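Local coordinates for threonine phosphate decarboxylase-like enzyme (PDB 6OUX), which decarboxylates L-serine O-phosphate to ethanolamine O-phosphate with the help of pyridoxal phosphate, supplying the precursor of the linkage between nucleotide loop and corrin ring in norcobamides, at residues V145-N150 with D160-F165; K123-I128 with E169-V174. All coordinates share one frame; numbering follows the deposited sequence.

Interaction 1: residues V145-N150 with D160-F165; sequences VYFPLN and DKYCQF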
ATOM      1  N   VAL A 145       9.691 -27.268   0.062  1.00 17.34           N
ATOM      2  CA  VAL A 145      10.703 -28.109  -0.647  1.00 18.19           C
ATOM      3  C   VAL A 145      11.318 -27.269  -1.798  1.00 18.48           C
ATOM      4  O   VAL A 145      10.647 -26.369  -2.336  1.00 19.31           O
ATOM      5  CB  VAL A 145      10.125 -29.425  -1.169  1.00 19.06           C
ATOM      6  CG1 VAL A 145       9.796 -30.349   0.020  1.00 22.77           C
ATOM      7  CG2 VAL A 145       8.907 -29.215  -2.078  1.00 20.09           C
ATOM      8  N   TYR A 146      12.577 -27.515  -2.126  1.00 17.56           N
ATOM      9  CA  TYR A 146      13.325 -26.634  -3.034  1.00 17.27           C
ATOM     10  C   TYR A 146      13.760 -27.466  -4.182  1.00 18.03           C
ATOM     11  O   TYR A 146      14.254 -28.543  -3.955  1.00 19.09           O
ATOM     12  CB  TYR A 146      14.576 -26.033  -2.323  1.00 16.81           C
ATOM     13  CG  TYR A 146      14.220 -24.993  -1.313  1.00 17.01           C
ATOM     14  CD1 TYR A 146      13.920 -23.688  -1.724  1.00 16.33           C
ATOM     15  CD2 TYR A 146      14.057 -25.311   0.025  1.00 17.03           C
ATOM     16  CE1 TYR A 146      13.577 -22.707  -0.809  1.00 16.02           C
ATOM     17  CE2 TYR A 146      13.660 -24.362   0.942  1.00 17.13           C
ATOM     18  CZ  TYR A 146      13.458 -23.045   0.524  1.00 16.75           C
ATOM     19  OH  TYR A 146      13.102 -22.068   1.417  1.00 16.79           O
ATOM     20  N   PHE A 147      13.503 -27.035  -5.399  1.00 18.47           N
ATOM     21  CA  PHE A 147      14.153 -27.592  -6.597  1.00 22.40           C
ATOM     22  C   PHE A 147      15.450 -26.776  -6.914  1.00 23.60           C
ATOM     23  O   PHE A 147      15.359 -25.567  -7.089  1.00 22.26           O
ATOM     24  CB  PHE A 147      13.179 -27.504  -7.787  1.00 23.14           C
ATOM     25  CG  PHE A 147      13.720 -28.135  -9.044  1.00 23.79           C
ATOM     26  CD1 PHE A 147      13.667 -29.506  -9.209  1.00 24.44           C
ATOM     27  CD2 PHE A 147      14.313 -27.362 -10.027  1.00 23.40           C
ATOM     28  CE1 PHE A 147      14.207 -30.108 -10.314  1.00 25.32           C
ATOM     29  CE2 PHE A 147      14.852 -27.954 -11.155  1.00 24.12           C
ATOM     30  CZ  PHE A 147      14.794 -29.330 -11.296  1.00 24.56           C
ATOM     31  N   PRO A 148      16.648 -27.421  -6.940  1.00 26.87           N
ATOM     32  CA  PRO A 148      17.904 -26.663  -7.156  1.00 25.20           C
ATOM     33  C   PRO A 148      18.183 -26.439  -8.600  1.00 21.26           C
ATOM     34  O   PRO A 148      18.209 -27.369  -9.331  1.00 20.09           O
ATOM     35  CB  PRO A 148      18.972 -27.586  -6.549  1.00 29.60           C
ATOM     36  CG  PRO A 148      18.389 -28.963  -6.705  1.00 29.00           C
ATOM     37  CD  PRO A 148      16.932 -28.787  -6.436  1.00 26.23           C
ATOM     38  N   LEU A 149      18.287 -25.190  -9.021  1.00 19.92           N
ATOM     39  CA  LEU A 149      18.789 -24.885 -10.370  1.00 22.07           C
ATOM     40  C   LEU A 149      20.289 -25.134 -10.329  1.00 21.53           C
ATOM     41  O   LEU A 149      20.943 -24.863  -9.329  1.00 22.03           O
ATOM     42  CB  LEU A 149      18.574 -23.422 -10.728  1.00 20.54           C
ATOM     43  CG  LEU A 149      17.227 -22.930 -11.268  1.00 23.99           C
ATOM     44  CD1 LEU A 149      16.208 -24.007 -11.594  1.00 22.96           C
ATOM     45  CD2 LEU A 149      16.672 -21.748 -10.496  1.00 23.44           C
ATOM     46  N   ASN A 150      20.856 -25.588 -11.414  1.00 20.90           N
ATOM     47  CA  ASN A 150      22.268 -25.811 -11.364  1.00 23.21           C
ATOM     48  C   ASN A 150      23.087 -24.761 -12.167  1.00 20.22           C
ATOM     49  O   ASN A 150      22.847 -24.514 -13.368  1.00 17.76           O
ATOM     50  CB  ASN A 150      22.500 -27.251 -11.720  1.00 29.82           C
ATOM     51  CG  ASN A 150      23.894 -27.525 -12.149  1.00 38.00           C
ATOM     52  OD1 ASN A 150      24.902 -27.296 -11.422  1.00 36.69           O
ATOM     53  ND2 ASN A 150      23.978 -28.055 -13.363  1.00 47.04           N
ATOM     54  N   ASP A 160      11.484 -31.248 -17.498  1.00 27.50           N
ATOM     55  CA  ASP A 160      11.213 -32.648 -17.219  1.00 29.90           C
ATOM     56  C   ASP A 160      11.583 -33.039 -15.792  1.00 30.37           C
ATOM     57  O   ASP A 160      10.768 -33.746 -15.099  1.00 28.45           O
ATOM     58  CB  ASP A 160      11.930 -33.522 -18.230  1.00 32.28           C
ATOM     59  CG  ASP A 160      11.689 -35.006 -17.999  1.00 38.26           C
ATOM     60  OD1 ASP A 160      10.626 -35.537 -18.386  1.00 49.09           O
ATOM     61  OD2 ASP A 160      12.569 -35.652 -17.417  1.00 48.56           O
ATOM     62  N   LYS A 161      12.792 -32.631 -15.337  1.00 24.56           N
ATOM     63  CA  LYS A 161      13.238 -33.016 -13.997  1.00 25.28           C
ATOM     64  C   LYS A 161      12.421 -32.342 -12.962  1.00 19.66           C
ATOM     65  O   LYS A 161      12.146 -32.907 -11.917  1.00 20.93           O
ATOM     66  CB  LYS A 161      14.725 -32.732 -13.739  1.00 27.80           C
ATOM     67  CG  LYS A 161      15.623 -33.692 -14.489  1.00 32.74           C
ATOM     68  CD  LYS A 161      17.091 -33.313 -14.427  1.00 36.84           C
ATOM     69  CE  LYS A 161      17.900 -34.186 -15.396  1.00 39.10           C
ATOM     70  NZ  LYS A 161      19.340 -33.843 -15.284  1.00 39.83           N
ATOM     71  N   TYR A 162      12.082 -31.108 -13.228  1.00 18.41           N
ATOM     72  CA  TYR A 162      11.234 -30.352 -12.331  1.00 16.60           C
ATOM     73  C   TYR A 162       9.878 -31.052 -12.161  1.00 17.46           C
ATOM     74  O   TYR A 162       9.436 -31.238 -11.051  1.00 18.62           O
ATOM     75  CB  TYR A 162      11.015 -28.996 -12.894  1.00 16.64           C
ATOM     76  CG  TYR A 162      10.114 -28.162 -12.030  1.00 17.25           C
ATOM     77  CD1 TYR A 162      10.583 -27.609 -10.832  1.00 17.13           C
ATOM     78  CD2 TYR A 162       8.818 -27.951 -12.389  1.00 17.09           C
ATOM     79  CE1 TYR A 162       9.769 -26.827 -10.052  1.00 17.80           C
ATOM     80  CE2 TYR A 162       7.978 -27.180 -11.606  1.00 17.61           C
ATOM     81  CZ  TYR A 162       8.437 -26.652 -10.443  1.00 17.58           C
ATOM     82  OH  TYR A 162       7.587 -25.911  -9.672  1.00 19.95           O
ATOM     83  N   CYS A 163       9.251 -31.443 -13.266  1.00 17.48           N
ATOM     84  CA  CYS A 163       7.982 -32.138 -13.213  1.00 20.15           C
ATOM     85  C   CYS A 163       8.058 -33.438 -12.403  1.00 19.42           C
ATOM     86  O   CYS A 163       7.173 -33.725 -11.626  1.00 18.59           O
ATOM     87  CB  CYS A 163       7.500 -32.439 -14.609  1.00 22.03           C
ATOM     88  SG  CYS A 163       6.842 -30.972 -15.395  1.00 22.73           S
ATOM     89  N   GLN A 164       9.116 -34.215 -12.603  1.00 17.72           N
ATOM     90  CA  GLN A 164       9.276 -35.433 -11.847  1.00 20.15           C
ATOM     91  C   GLN A 164       9.434 -35.157 -10.323  1.00 19.94           C
ATOM     92  O   GLN A 164       8.887 -35.861  -9.482  1.00 18.61           O
ATOM     93  CB  GLN A 164      10.483 -36.194 -12.373  1.00 21.42           C
ATOM     94  CG  GLN A 164      10.627 -37.537 -11.727  1.00 23.22           C
ATOM     95  CD  GLN A 164       9.380 -38.395 -11.950  1.00 26.50           C
ATOM     96  OE1 GLN A 164       8.638 -38.709 -11.006  1.00 30.16           O
ATOM     97  NE2 GLN A 164       9.108 -38.709 -13.182  1.00 23.72           N
ATOM     98  N   PHE A 165      10.185 -34.107 -10.003  1.00 17.36           N
ATOM     99  CA  PHE A 165      10.333 -33.620  -8.666  1.00 17.35           C
ATOM    100  C   PHE A 165       8.954 -33.254  -8.058  1.00 17.76           C
ATOM    101  O   PHE A 165       8.653 -33.647  -6.913  1.00 16.89           O
ATOM    102  CB  PHE A 165      11.265 -32.405  -8.652  1.00 16.85           C
ATOM    103  CG  PHE A 165      11.373 -31.749  -7.326  1.00 15.95           C
ATOM    104  CD1 PHE A 165      12.095 -32.359  -6.305  1.00 17.44           C
ATOM    105  CD2 PHE A 165      10.739 -30.554  -7.074  1.00 16.74           C
ATOM    106  CE1 PHE A 165      12.176 -31.769  -5.045  1.00 19.07           C
ATOM    107  CE2 PHE A 165      10.822 -29.941  -5.830  1.00 16.54           C
ATOM    108  CZ  PHE A 165      11.544 -30.548  -4.814  1.00 18.66           C
TER
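A three-ring aromatic cluster packs helix 159-169 against strand 143-148, an edge strand of the seven-stranded sheet in this aminotransferase-fold enzyme. Helix and strand run nearly antiparallel; the helix, reached after a ten-residue connection, heads back along the strand. F147 is the strand's main contributor. With CG anti to its backbone N (chi1 -176°), its ring reaches the helix, where the backbone of Y162 lies over one face, CA 4.0 Å from the ring centroid in a CH-pi contact. Onto the same ring Y162 also turns its edge, a T-shaped pair with planes at 87° and CD1 of Y162 3.6 Å from CG of F147. F165, one helical turn on, meets the edge of F147 through its CG, the two planes inclined at 57°. An alanine in place of F147 would remove the ring that receives Y162 and F165, and would probably leave the helix less firmly packed on the strand. Y162 continues inward to L195 of helix 189-198 and to V174 and L176 of strand 173-177. Further back along the strand, V145 presses CG2 against the ring tip of F165, 4.0 Å from its CZ.

Interaction 2: residues K123-I128 with E169-V174; sequences KVALMI and EQPDTV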
ATOM      1  N   LYS A 123       2.049 -27.561   1.582  1.00 19.47           N
ATOM      2  CA  LYS A 123       3.369 -27.912   1.084  1.00 16.77           C
ATOM      3  C   LYS A 123       3.557 -27.097  -0.161  1.00 16.46           C
ATOM      4  O   LYS A 123       2.712 -27.147  -1.027  1.00 15.99           O
ATOM      5  CB  LYS A 123       3.464 -29.363   0.788  1.00 15.66           C
ATOM      6  CG  LYS A 123       4.790 -29.869   0.375  1.00 16.63           C
ATOM      7  CD  LYS A 123       4.791 -31.409   0.415  1.00 17.50           C
ATOM      8  CE  LYS A 123       6.193 -31.925   0.246  1.00 17.80           C
ATOM      9  NZ  LYS A 123       6.271 -33.407   0.145  1.00 17.86           N
ATOM     10  N   VAL A 124       4.688 -26.390  -0.247  1.00 16.79           N
ATOM     11  CA  VAL A 124       5.016 -25.521  -1.410  1.00 15.54           C
ATOM     12  C   VAL A 124       6.410 -25.863  -1.967  1.00 15.16           C
ATOM     13  O   VAL A 124       7.345 -26.173  -1.193  1.00 13.43           O
ATOM     14  CB  VAL A 124       4.907 -24.047  -1.011  1.00 17.43           C
ATOM     15  CG1 VAL A 124       5.847 -23.719   0.112  1.00 20.02           C
ATOM     16  CG2 VAL A 124       5.072 -23.120  -2.240  1.00 17.64           C
ATOM     17  N   ALA A 125       6.491 -25.951  -3.283  1.00 13.40           N
ATOM     18  CA  ALA A 125       7.750 -26.169  -3.999  1.00 15.04           C
ATOM     19  C   ALA A 125       8.229 -24.827  -4.572  1.00 15.91           C
ATOM     20  O   ALA A 125       7.485 -24.154  -5.329  1.00 15.20           O
ATOM     21  CB  ALA A 125       7.626 -27.206  -5.085  1.00 14.28           C
ATOM     22  N   LEU A 126       9.431 -24.445  -4.147  1.00 17.15           N
ATOM     23  CA  LEU A 126      10.151 -23.250  -4.666  1.00 17.01           C
ATOM     24  C   LEU A 126      11.408 -23.675  -5.380  1.00 19.21           C
ATOM     25  O   LEU A 126      11.974 -24.751  -5.105  1.00 16.38           O
ATOM     26  CB  LEU A 126      10.549 -22.325  -3.536  1.00 17.56           C
ATOM     27  CG  LEU A 126       9.482 -21.907  -2.527  1.00 18.87           C
ATOM     28  CD1 LEU A 126      10.148 -21.035  -1.451  1.00 19.49           C
ATOM     29  CD2 LEU A 126       8.409 -21.118  -3.241  1.00 19.28           C
ATOM     30  N   MET A 127      11.883 -22.835  -6.299  1.00 19.04           N
ATOM     31  CA  MET A 127      13.196 -23.083  -6.903  1.00 21.12           C
ATOM     32  C   MET A 127      14.253 -22.314  -6.131  1.00 20.88           C
ATOM     33  O   MET A 127      13.969 -21.305  -5.490  1.00 23.59           O
ATOM     34  CB  MET A 127      13.208 -22.676  -8.377  1.00 24.95           C
ATOM     35  CG  MET A 127      12.293 -23.493  -9.310  1.00 27.01           C
ATOM     36  SD  MET A 127      12.339 -22.636 -10.923  1.00 31.46           S
ATOM     37  CE  MET A 127      11.569 -20.989 -10.610  1.00 20.27           C
ATOM     38  N   ILE A 128      15.482 -22.747  -6.284  1.00 21.97           N
ATOM     39  CA  ILE A 128      16.630 -22.083  -5.707  1.00 24.17           C
ATOM     40  C   ILE A 128      17.738 -22.045  -6.781  1.00 21.95           C
ATOM     41  O   ILE A 128      18.008 -23.055  -7.444  1.00 20.96           O
ATOM     42  CB  ILE A 128      17.056 -22.882  -4.440  1.00 28.91           C
ATOM     43  CG1 ILE A 128      18.241 -22.278  -3.748  1.00 33.81           C
ATOM     44  CG2 ILE A 128      17.483 -24.292  -4.815  1.00 32.02           C
ATOM     45  CD1 ILE A 128      18.670 -23.081  -2.530  1.00 35.42           C
ATOM     46  N   GLU A 169       7.062 -35.084  -4.941  1.00 16.84           N
ATOM     47  CA  GLU A 169       6.819 -34.382  -3.708  1.00 17.42           C
ATOM     48  C   GLU A 169       5.364 -34.103  -3.418  1.00 16.08           C
ATOM     49  O   GLU A 169       5.009 -33.891  -2.267  1.00 16.99           O
ATOM     50  CB  GLU A 169       7.585 -33.048  -3.673  1.00 21.09           C
ATOM     51  CG  GLU A 169       9.083 -33.137  -3.556  1.00 23.32           C
ATOM     52  CD  GLU A 169       9.591 -33.572  -2.179  1.00 23.66           C
ATOM     53  OE1 GLU A 169       8.930 -33.346  -1.165  1.00 24.99           O
ATOM     54  OE2 GLU A 169      10.656 -34.193  -2.145  1.00 26.97           O
ATOM     55  N   GLN A 170       4.529 -34.021  -4.452  1.00 17.20           N
ATOM     56  CA  GLN A 170       3.084 -33.686  -4.289  1.00 16.98           C
ATOM     57  C   GLN A 170       2.812 -32.446  -3.465  1.00 16.70           C
ATOM     58  O   GLN A 170       2.060 -32.489  -2.580  1.00 17.85           O
ATOM     59  CB  GLN A 170       2.302 -34.910  -3.724  1.00 16.91           C
ATOM     60  CG  GLN A 170       2.310 -36.100  -4.675  1.00 17.53           C
ATOM     61  CD  GLN A 170       1.486 -35.845  -5.947  1.00 18.70           C
ATOM     62  OE1 GLN A 170       0.367 -35.363  -5.837  1.00 21.21           O
ATOM     63  NE2 GLN A 170       2.016 -36.190  -7.130  1.00 18.25           N
ATOM     64  N   PRO A 171       3.430 -31.289  -3.809  1.00 16.20           N
ATOM     65  CA  PRO A 171       3.097 -30.051  -3.166  1.00 14.53           C
ATOM     66  C   PRO A 171       1.694 -29.623  -3.563  1.00 14.02           C
ATOM     67  O   PRO A 171       1.232 -29.933  -4.639  1.00 13.02           O
ATOM     68  CB  PRO A 171       4.146 -29.085  -3.734  1.00 14.46           C
ATOM     69  CG  PRO A 171       4.310 -29.545  -5.124  1.00 15.11           C
ATOM     70  CD  PRO A 171       4.166 -31.075  -5.064  1.00 15.56           C
ATOM     71  N   ASP A 172       0.988 -28.903  -2.705  1.00 14.70           N
ATOM     72  CA  ASP A 172      -0.252 -28.369  -3.159  1.00 14.44           C
ATOM     73  C   ASP A 172      -0.068 -27.053  -3.957  1.00 14.08           C
ATOM     74  O   ASP A 172      -0.999 -26.612  -4.653  1.00 12.67           O
ATOM     75  CB  ASP A 172      -1.218 -28.126  -2.008  1.00 16.11           C
ATOM     76  CG  ASP A 172      -0.656 -27.215  -0.948  1.00 17.38           C
ATOM     77  OD1 ASP A 172      -0.640 -25.977  -1.144  1.00 17.58           O
ATOM     78  OD2 ASP A 172      -0.233 -27.735   0.119  1.00 18.81           O
ATOM     79  N   THR A 173       1.077 -26.380  -3.776  1.00 15.07           N
ATOM     80  CA  THR A 173       1.325 -25.040  -4.372  1.00 14.40           C
ATOM     81  C   THR A 173       2.758 -25.034  -4.902  1.00 15.07           C
ATOM     82  O   THR A 173       3.701 -25.550  -4.249  1.00 14.12           O
ATOM     83  CB  THR A 173       1.163 -23.938  -3.325  1.00 15.64           C
ATOM     84  OG1 THR A 173      -0.132 -24.055  -2.710  1.00 14.99           O
ATOM     85  CG2 THR A 173       1.308 -22.481  -3.934  1.00 15.06           C
ATOM     86  N   VAL A 174       2.914 -24.531  -6.109  1.00 13.38           N
ATOM     87  CA  VAL A 174       4.230 -24.298  -6.682  1.00 15.36           C
ATOM     88  C   VAL A 174       4.375 -22.792  -7.043  1.00 14.03           C
ATOM     89  O   VAL A 174       3.368 -22.142  -7.370  1.00 14.04           O
ATOM     90  CB  VAL A 174       4.296 -25.188  -7.928  1.00 18.46           C
ATOM     91  CG1 VAL A 174       5.235 -24.719  -8.968  1.00 20.42           C
ATOM     92  CG2 VAL A 174       4.486 -26.669  -7.504  1.00 18.04           C
TER
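Parallel pairing joins strand 123-128 to the start of strand 173-177, and around K123 side chains extend what the backbones begin. In the regular part, V124 bridges T173 and A125 bridges V174; the A125 N-H points almost straight at the T173 carbonyl (N to O 3.0 Å, 160° at the hydrogen). K123 O receives T173 N and, weakly, D172 N. Before the strand proper, D172 takes over: its CG occupies the crowded position between backbone N and carbonyl carbon (chi1 57°), which folds the carboxylate back so that OD2 accepts K123 N at 2.7 Å, from above the carboxylate plane. The other oxygen, OD1, receives T173 OG1 at 2.5 Å. With Q122 N also donating to OD2, and R204 pairing with OD1 while it hydrogen-bonds T173 OG1, this carboxylate is held from several directions and is probably kept ionised.

K123 itself is extended from backbone to tip, with CG anti to its own N, and its methylenes run past P171 CA. That reach delivers NZ to the end of the helix, where it bonds E169 O at 2.8 Å on a carbonyl lone pair and makes a salt bridge to E169 OE1 at 3.0 Å. E169 meets it by bending at chi2 (-72°), crossing the lysine at about a right angle and offering its anti lone pair. A125 CB lies against P171 CG and V174 CG2, a patch covered by I166 of helix 159-169. V124 and T173 turn to the other face of the sheet, where L116 of helix 108-116 covers both.

Of these segments the chain reaches strand 123-128 first, then strand 143-148 parallel to it at the sheet's margin, then helix 159-169, and finally strand 173-177 on the far side of strand 123-128. Interaction 1 closes the short inner loop between edge strand and helix; interaction 2 closes the longer one and encloses it, so the two nest without crossing. Together they complete a beta-alpha-beta crossover that skips over strand 123-128. The contacts also touch directly: F147 N and L149 N probably hydrogen-bond to L126 O and I128 O, while Y162 OH packs on V174 CG1 and V145 CG1 on E169 OE1.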